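Local coordinates for protein Apc35852 (Geobacillus stearothermophilus, PDB 1U9C) that is of unknown function but belongs to the DJ-1/PfpI family, whose relatives include chaperones and cysteine proteases, at residues 91-96 with 116-121; 100-105 with 171-176; 136-139 with 145-148. All blocks are in the same frame, centred on the assembly; numbering follows the deposited sequence.

How the contacts relate
After the first strands of the sheet, the chain runs along strand 92-95, which opens contact 1, and then helix 101-104, which opens contact 2 before contact 1 has closed. Contact 1 closes when helix 109-120 packs back on the strand, a loop of modest length, and the two contacts cross. After strand 124-127 comes contact 3, a small loop closed between residues 136-139 and 145-148; it lies wholly within the much longer excursion that contact 2 closes at helix 173-179. Contacts 1 and 3 meet through a probable hydrogen bond from Gln116 to Thr139. Together they tie strand 92-95 of the sheet to helix 109-120, and the loop of contact 3 to helices 109-120 and, through Val136, 173-179.

Contact 1 of 3, residues 91-96 with 116-121; sequences DAIFLP and QQFAED
Apolar packing of Ile93 and Ala92 against the ring of Phe118 joins strand 92-95 of the central sheet to helix 109-120, the helix of the beta-alpha-beta crossover that leads on to the parallel neighbour strand 124-127. The contact is a CH-pi interaction. Ile93 CB sits over one face of the Phe118 ring, 3.9 Å from the ring centroid and 20° off the normal, displaced toward the rim on which CE2 lies. With CG1 anti to the backbone N (chi1 -176°), the CG2 branch of Ile93 lies over the same ring, 3.7 Å from Phe118 CD2. The ring also reaches the strand backbone: Phe118 CE2 comes within 3.4 Å of Ala92 C and 3.5 Å of Ile93 N, the peptide meeting the ring obliquely. The residues of that peptide are already bonded to both neighbouring strands, Ala92 through a backbone bond to Leu9 and Ile93 through backbone bonds to Ile124 and Ala126. The CB atom of Ala92 points away from Phe118, and its side chain packs on Val216 of helix 209-221, so the strand lies between two helices. Phe118 itself also touches Phe90, just before the strand. No hydrogen bond crosses between 91-96 and 116-121. Attachment of the helix here therefore rests on burying an aromatic face against a branched aliphatic side chain, with the Ala92-Ile93 peptide coming in obliquely at CE2.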
loop_
_atom_site.group_PDB
_atom_site.type_symbol
_atom_site.label_atom_id
_atom_site.label_comp_id
_atom_site.label_asym_id
_atom_site.label_seq_id
_atom_site.Cartn_x
_atom_site.Cartn_y
_atom_site.Cartn_z
ATOM N N ASP A 91 -8.287 12.779 -1.421
ATOM C CA ASP A 91 -7.886 12.853 -2.817
ATOM C C ASP A 91 -7.116 11.643 -3.271
ATOM O O ASP A 91 -7.076 11.321 -4.435
ATOM C CB ASP A 91 -7.082 14.108 -3.010
ATOM C CG ASP A 91 -7.838 15.295 -2.574
ATOM O OD1 ASP A 91 -8.685 15.790 -3.377
ATOM O OD2 ASP A 91 -7.690 15.870 -1.473
ATOM N N ALA A 92 -6.471 10.943 -2.329
ATOM C CA ALA A 92 -5.636 9.776 -2.626
ATOM C C ALA A 92 -5.658 8.796 -1.447
ATOM O O ALA A 92 -5.743 9.260 -0.279
ATOM C CB ALA A 92 -4.181 10.127 -2.961
ATOM N N ILE A 93 -5.482 7.517 -1.741
ATOM C CA ILE A 93 -5.218 6.498 -0.684
ATOM C C ILE A 93 -3.896 5.883 -1.075
ATOM O O ILE A 93 -3.580 5.633 -2.249
ATOM C CB ILE A 93 -6.382 5.467 -0.623
ATOM C CG1 ILE A 93 -6.131 4.498 0.534
ATOM C CG2 ILE A 93 -6.583 4.706 -1.906
ATOM C CD1 ILE A 93 -7.353 3.561 0.747
ATOM N N PHE A 94 -3.095 5.594 -0.020
ATOM C CA PHE A 94 -1.776 4.998 -0.159
ATOM C C PHE A 94 -1.644 3.784 0.755
ATOM O O PHE A 94 -1.843 3.925 1.950
ATOM C CB PHE A 94 -0.727 6.066 0.195
ATOM C CG PHE A 94 0.667 5.713 -0.249
ATOM C CD1 PHE A 94 1.202 6.237 -1.412
ATOM C CD2 PHE A 94 1.447 4.784 0.454
ATOM C CE1 PHE A 94 2.464 5.878 -1.833
ATOM C CE2 PHE A 94 2.702 4.439 0.006
ATOM C CZ PHE A 94 3.184 5.006 -1.147
ATOM N N LEU A 95 -1.284 2.654 0.176
ATOM C CA LEU A 95 -1.127 1.375 0.897
ATOM C C LEU A 95 0.298 0.921 0.932
ATOM O O LEU A 95 0.791 0.333 -0.026
ATOM C CB LEU A 95 -1.983 0.284 0.202
ATOM C CG LEU A 95 -3.469 0.569 0.068
ATOM C CD1 LEU A 95 -4.171 -0.620 -0.595
ATOM C CD2 LEU A 95 -4.107 0.976 1.256
ATOM N N PRO A 96 1.020 1.207 2.020
ATOM C CA PRO A 96 2.311 0.594 2.206
ATOM C C PRO A 96 2.161 -0.916 2.354
ATOM O O PRO A 96 1.105 -1.465 2.603
ATOM C CB PRO A 96 2.768 1.205 3.534
ATOM C CG PRO A 96 2.015 2.490 3.652
ATOM C CD PRO A 96 0.667 2.079 3.133
ATOM N N GLN A 116 -13.172 0.546 -3.416
ATOM C CA GLN A 116 -14.240 0.669 -4.428
ATOM C C GLN A 116 -14.682 2.099 -4.603
ATOM O O GLN A 116 -14.847 2.594 -5.757
ATOM C CB GLN A 116 -15.424 -0.190 -4.018
ATOM C CG GLN A 116 -16.681 -0.056 -4.935
ATOM C CD GLN A 116 -17.711 -1.095 -4.675
ATOM O OE1 GLN A 116 -18.833 -0.801 -4.236
ATOM N NE2 GLN A 116 -17.378 -2.323 -4.991
ATOM N N GLN A 117 -14.896 2.806 -3.503
ATOM C CA GLN A 117 -15.333 4.185 -3.625
ATOM C C GLN A 117 -14.278 5.083 -4.231
ATOM O O GLN A 117 -14.575 5.975 -5.068
ATOM C CB GLN A 117 -15.777 4.720 -2.279
ATOM C CG GLN A 117 -16.967 4.033 -1.778
ATOM C CD GLN A 117 -18.212 4.313 -2.627
ATOM O OE1 GLN A 117 -18.522 5.470 -2.846
ATOM N NE2 GLN A 117 -18.840 3.291 -3.121
ATOM N N PHE A 118 -13.020 4.935 -3.804
ATOM C CA PHE A 118 -11.951 5.686 -4.448
ATOM C C PHE A 118 -11.927 5.464 -5.950
ATOM O O PHE A 118 -11.767 6.416 -6.724
ATOM C CB PHE A 118 -10.563 5.370 -3.841
ATOM C CG PHE A 118 -10.233 6.196 -2.599
ATOM C CD1 PHE A 118 -10.827 5.886 -1.396
ATOM C CD2 PHE A 118 -9.314 7.170 -2.624
ATOM C CE1 PHE A 118 -10.473 6.587 -0.233
ATOM C CE2 PHE A 118 -8.988 7.904 -1.463
ATOM C CZ PHE A 118 -9.566 7.564 -0.284
ATOM N N ALA A 119 -12.067 4.216 -6.375
ATOM C CA ALA A 119 -12.047 3.846 -7.801
ATOM C C ALA A 119 -13.262 4.470 -8.521
ATOM O O ALA A 119 -13.132 5.190 -9.543
ATOM C CB ALA A 119 -11.996 2.345 -7.961
ATOM N N GLU A 120 -14.422 4.282 -7.917
ATOM C CA GLU A 120 -15.660 4.833 -8.487
ATOM C C GLU A 120 -15.576 6.319 -8.654
ATOM O O GLU A 120 -16.229 6.880 -9.550
ATOM C CB GLU A 120 -16.837 4.596 -7.529
ATOM C CG GLU A 120 -17.307 3.166 -7.429
ATOM C CD GLU A 120 -18.179 2.776 -8.568
ATOM O OE1 GLU A 120 -17.917 1.644 -9.083
ATOM O OE2 GLU A 120 -19.131 3.573 -8.890
ATOM N N ASP A 121 -14.835 6.979 -7.772
ATOM C CA ASP A 121 -14.821 8.421 -7.721
ATOM C C ASP A 121 -13.631 9.087 -8.421
ATOM O O ASP A 121 -13.469 10.298 -8.332
ATOM C CB ASP A 121 -14.885 8.916 -6.268
ATOM C CG ASP A 121 -16.173 8.474 -5.570
ATOM O OD1 ASP A 121 -17.160 8.065 -6.248
ATOM O OD2 ASP A 121 -16.282 8.469 -4.320
#

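Contact 2 of 3, residues 100-105 with 171-176; sequences GTMFDF and FLLEST
The terminal methyl of Met102 meets Phe171 and Leu173 in a contact that includes a Met-aromatic pair. Met102 CE lies over one face of the Phe171 ring, 3.9 Å from its centroid and 20° off the normal, offset toward the CE1-CZ side. The sulfur approaches the ring obliquely, with Met102 SD 4.7 Å from the same centroid. CE also abuts the backbone, 3.1 Å from Phe171 O, and packs less tightly on Leu173, whose CB is 4.2 Å away. Bends at chi2 and chi3 (-73° and -75°) curl the methionine so that its end reaches the ring although its CB does not point at the partner segment. In the partner segment, Leu172 occupies the N-cap position of helix 173-179, and its carbonyl oxygen takes two bonds from one residue: Thr176 N at 2.9 Å and Thr176 OG1 at 2.7 Å. These hold the first turn beside Phe171. Farther out, Met102 also touches His130, which follows Cys129, a residue found here oxidised to 3-sulfinoalanine and consistent with the reactive cysteine of the family's nucleophile elbow. Helix 173-179 is held in turn by Ser175 and Glu174, both bonded to Asp157. With no hydrogen bond between 100-105 and 171-176, helix 101-104 meets the start of helix 173-179 and the residue leading into it through dispersion and weak CH-pi attraction: the methyl rests on the ring face and presses on Phe171 O, the polarisable sulfur lying obliquely.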
loop_
_atom_site.group_PDB
_atom_site.type_symbol
_atom_site.label_atom_id
_atom_site.label_comp_id
_atom_site.label_asym_id
_atom_site.label_seq_id
_atom_site.Cartn_x
_atom_site.Cartn_y
_atom_site.Cartn_z
ATOM N N GLY A 100 2.632 -8.539 6.396
ATOM C CA GLY A 100 1.398 -8.506 7.187
ATOM C C GLY A 100 0.204 -8.234 6.323
ATOM O O GLY A 100 -0.860 -8.795 6.553
ATOM N N THR A 101 0.338 -7.374 5.308
ATOM C CA THR A 101 -0.775 -7.037 4.471
ATOM C C THR A 101 -1.421 -8.228 3.777
ATOM O O THR A 101 -2.602 -8.203 3.482
ATOM C CB THR A 101 -0.402 -5.989 3.377
ATOM O OG1 THR A 101 0.617 -6.557 2.503
ATOM C CG2 THR A 101 0.116 -4.718 3.952
ATOM N N MET A 102 -0.631 -9.244 3.433
ATOM C CA MET A 102 -1.143 -10.403 2.729
ATOM C C MET A 102 -2.174 -11.116 3.558
ATOM O O MET A 102 -2.978 -11.903 3.005
ATOM C CB MET A 102 0.007 -11.364 2.388
ATOM C CG MET A 102 1.017 -10.742 1.384
ATOM S SD MET A 102 0.298 -10.669 -0.279
ATOM C CE MET A 102 0.372 -12.414 -0.806
ATOM N N PHE A 103 -2.149 -10.922 4.862
ATOM C CA PHE A 103 -3.078 -11.587 5.788
ATOM C C PHE A 103 -4.241 -10.741 6.295
ATOM O O PHE A 103 -5.239 -11.305 6.773
ATOM C CB PHE A 103 -2.309 -12.071 7.007
ATOM C CG PHE A 103 -1.230 -13.038 6.666
ATOM C CD1 PHE A 103 -1.496 -14.390 6.592
ATOM C CD2 PHE A 103 0.031 -12.591 6.366
ATOM C CE1 PHE A 103 -0.530 -15.289 6.247
ATOM C CE2 PHE A 103 1.011 -13.469 6.039
ATOM C CZ PHE A 103 0.736 -14.832 5.941
ATOM N N ASP A 104 -4.131 -9.428 6.296
ATOM C CA ASP A 104 -5.242 -8.596 6.786
ATOM C C ASP A 104 -5.768 -7.580 5.751
ATOM O O ASP A 104 -6.766 -6.935 6.076
ATOM C CB ASP A 104 -4.964 -7.890 8.144
ATOM C CG ASP A 104 -3.843 -6.877 8.146
ATOM O OD1 ASP A 104 -3.133 -6.723 7.138
ATOM O OD2 ASP A 104 -3.729 -6.148 9.193
ATOM N N PHE A 105 -5.180 -7.444 4.568
ATOM C CA PHE A 105 -5.768 -6.581 3.539
ATOM C C PHE A 105 -6.730 -7.265 2.552
ATOM O O PHE A 105 -7.768 -6.687 2.291
ATOM C CB PHE A 105 -4.679 -5.878 2.677
ATOM C CG PHE A 105 -4.017 -4.678 3.295
ATOM C CD1 PHE A 105 -4.185 -4.293 4.608
ATOM C CD2 PHE A 105 -3.245 -3.844 2.476
ATOM C CE1 PHE A 105 -3.610 -3.142 5.111
ATOM C CE2 PHE A 105 -2.660 -2.724 2.980
ATOM C CZ PHE A 105 -2.830 -2.356 4.266
ATOM N N PHE A 171 -1.725 -16.756 -1.020
ATOM C CA PHE A 171 -1.701 -16.699 -2.493
ATOM C C PHE A 171 -0.463 -15.911 -2.872
ATOM O O PHE A 171 0.134 -15.233 -2.037
ATOM C CB PHE A 171 -2.935 -15.978 -3.028
ATOM C CG PHE A 171 -3.084 -14.563 -2.496
ATOM C CD1 PHE A 171 -2.600 -13.482 -3.212
ATOM C CD2 PHE A 171 -3.732 -14.345 -1.292
ATOM C CE1 PHE A 171 -2.743 -12.196 -2.703
ATOM C CE2 PHE A 171 -3.865 -13.082 -0.782
ATOM C CZ PHE A 171 -3.382 -11.997 -1.497
ATOM N N LEU A 172 -0.046 -15.975 -4.123
ATOM C CA LEU A 172 1.072 -15.161 -4.588
ATOM C C LEU A 172 0.513 -13.877 -5.224
ATOM O O LEU A 172 -0.388 -13.929 -6.048
ATOM C CB LEU A 172 1.991 -15.902 -5.573
ATOM C CG LEU A 172 2.841 -17.017 -4.979
ATOM C CD1 LEU A 172 3.812 -17.554 -5.987
ATOM C CD2 LEU A 172 3.551 -16.544 -3.712
ATOM N N LEU A 173 1.037 -12.745 -4.809
ATOM C CA LEU A 173 0.464 -11.460 -5.178
ATOM C C LEU A 173 0.542 -11.118 -6.683
ATOM O O LEU A 173 -0.472 -10.837 -7.288
ATOM C CB LEU A 173 1.132 -10.387 -4.348
ATOM C CG LEU A 173 0.667 -8.953 -4.600
ATOM C CD1 LEU A 173 -0.799 -8.876 -4.466
ATOM C CD2 LEU A 173 1.298 -7.994 -3.612
ATOM N N GLU A 174 1.721 -11.228 -7.266
ATOM C CA GLU A 174 1.865 -10.955 -8.708
ATOM C C GLU A 174 0.952 -11.887 -9.523
ATOM O O GLU A 174 0.192 -11.481 -10.420
ATOM C CB GLU A 174 3.337 -11.133 -9.151
ATOM C CG GLU A 174 3.541 -11.271 -10.668
ATOM C CD GLU A 174 4.992 -11.538 -11.090
ATOM O OE1 GLU A 174 5.936 -11.633 -10.259
ATOM O OE2 GLU A 174 5.211 -11.675 -12.330
ATOM N N SER A 175 1.023 -13.175 -9.190
ATOM C CA SER A 175 0.231 -14.179 -9.876
ATOM C C SER A 175 -1.245 -13.867 -9.794
ATOM O O SER A 175 -1.992 -13.996 -10.767
ATOM C CB SER A 175 0.472 -15.537 -9.214
ATOM O OG SER A 175 1.761 -15.994 -9.579
ATOM N N THR A 176 -1.658 -13.458 -8.600
ATOM C CA THR A 176 -3.060 -13.210 -8.363
ATOM C C THR A 176 -3.538 -11.936 -9.070
ATOM O O THR A 176 -4.645 -11.874 -9.627
ATOM C CB THR A 176 -3.360 -13.306 -6.840
ATOM O OG1 THR A 176 -3.016 -14.630 -6.399
ATOM C CG2 THR A 176 -4.846 -13.255 -6.546
#

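Contact 3 of 3, residues 136-139 with 145-148; sequences VNAT and PIVK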
loop_
_atom_site.group_PDB
_atom_site.type_symbol
_atom_site.label_atom_id
_atom_site.label_comp_id
_atom_site.label_asym_id
_atom_site.label_seq_id
_atom_site.Cartn_x
_atom_site.Cartn_y
_atom_site.Cartn_z
ATOM N N VAL A 136 -6.619 -7.084 -4.436
ATOM C CA VAL A 136 -6.821 -8.374 -5.120
ATOM C C VAL A 136 -8.307 -8.715 -5.288
ATOM O O VAL A 136 -8.703 -9.269 -6.333
ATOM C CB VAL A 136 -6.008 -9.497 -4.403
ATOM C CG1 VAL A 136 -6.531 -10.877 -4.709
ATOM C CG2 VAL A 136 -4.540 -9.338 -4.819
ATOM N N ASN A 137 -9.124 -8.396 -4.283
ATOM C CA ASN A 137 -10.560 -8.680 -4.269
ATOM C C ASN A 137 -11.419 -7.402 -4.185
ATOM O O ASN A 137 -12.596 -7.476 -3.813
ATOM C CB ASN A 137 -10.882 -9.598 -3.102
ATOM C CG ASN A 137 -10.074 -10.885 -3.139
ATOM O OD1 ASN A 137 -10.028 -11.561 -4.167
ATOM N ND2 ASN A 137 -9.515 -11.293 -1.996
ATOM N N ALA A 138 -10.850 -6.276 -4.617
ATOM C CA ALA A 138 -11.540 -4.978 -4.670
ATOM C C ALA A 138 -12.085 -4.739 -6.090
ATOM O O ALA A 138 -11.466 -5.152 -7.075
ATOM C CB ALA A 138 -10.627 -3.848 -4.299
ATOM N N THR A 139 -13.275 -4.155 -6.164
ATOM C CA THR A 139 -14.004 -4.054 -7.441
ATOM C C THR A 139 -14.743 -2.759 -7.505
ATOM O O THR A 139 -14.996 -2.103 -6.507
ATOM C CB THR A 139 -15.061 -5.178 -7.624
ATOM O OG1 THR A 139 -16.090 -5.043 -6.633
ATOM C CG2 THR A 139 -14.517 -6.622 -7.425
ATOM N N PRO A 145 -13.030 -6.128 -11.424
ATOM C CA PRO A 145 -11.846 -5.869 -10.601
ATOM C C PRO A 145 -11.222 -4.522 -10.923
ATOM O O PRO A 145 -11.075 -4.155 -12.108
ATOM C CB PRO A 145 -10.885 -6.986 -10.993
ATOM C CG PRO A 145 -11.745 -8.073 -11.338
ATOM C CD PRO A 145 -12.872 -7.392 -12.162
ATOM N N ILE A 146 -10.873 -3.772 -9.880
ATOM C CA ILE A 146 -10.213 -2.485 -10.076
ATOM C C ILE A 146 -8.950 -2.597 -10.951
ATOM O O ILE A 146 -8.701 -1.704 -11.765
ATOM C CB ILE A 146 -9.897 -1.802 -8.722
ATOM C CG1 ILE A 146 -11.205 -1.400 -8.006
ATOM C CG2 ILE A 146 -8.986 -0.619 -8.952
ATOM C CD1 ILE A 146 -11.076 -1.099 -6.558
ATOM N N VAL A 147 -8.176 -3.678 -10.802
ATOM C CA VAL A 147 -6.946 -3.856 -11.600
ATOM C C VAL A 147 -7.116 -4.422 -13.012
ATOM O O VAL A 147 -6.132 -4.578 -13.735
ATOM C CB VAL A 147 -5.898 -4.718 -10.871
ATOM C CG1 VAL A 147 -5.598 -4.110 -9.533
ATOM C CG2 VAL A 147 -6.362 -6.162 -10.682
ATOM N N LYS A 148 -8.333 -4.796 -13.381
ATOM C CA LYS A 148 -8.556 -5.373 -14.696
ATOM C C LYS A 148 -8.177 -4.428 -15.824
ATOM O O LYS A 148 -8.686 -3.315 -15.904
ATOM C CB LYS A 148 -10.017 -5.845 -14.847
ATOM C CG LYS A 148 -10.397 -6.305 -16.242
ATOM C CD LYS A 148 -11.724 -7.051 -16.269
ATOM C CE LYS A 148 -12.115 -7.467 -17.704
ATOM N NZ LYS A 148 -13.162 -8.537 -17.769
HETATM O O HOH W 1 -8.669 -5.515 -8.445
#
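With CG1 anti to its carbonyl carbon (chi1 -67°) and the chain extended beyond it (chi2 163°), Ile146 brings CD1 against the methyl of Ala138, where CD1 and Ala138 CB are 3.6 Å apart. The setting is a single beta bridge, Thr139 with Pro145, that closes a short loop between strands 124-127 and 151-152 of this DJ-1/PfpI fold; Pro145 also starts a type I beta turn that ends at Lys148. At the bridge the backbones approach closely, CA of Thr139 lying 4.2 Å from CA of Pro145. One direct hydrogen bond spans the two segments: Ile146 N donates to Ala138 O over 3.2 Å. It is nearly straight at the hydrogen (170°), yet the donor is tilted out of the carbonyl plane. The side chain of Ile146 runs along the backbone of Thr139, its CG1 lying 3.8 Å from Thr139 C and its CD1 near Thr139 N. The same isoleucine, with Ala138, packs on Leu115 of helix 109-120 and also meets Ala119, so the loop is seated against that helix by aliphatic groups. Replacing Ile146 with an alanine removes CG1, CG2 and CD1, which would probably open a gap beside Ala138 CB and weaken the hold of the loop on the helix. Val147 carries the join further through solvent: water 1 accepts from Val147 N at 3.0 Å and is also hydrogen-bonded to Ala138 O at 3.1 Å.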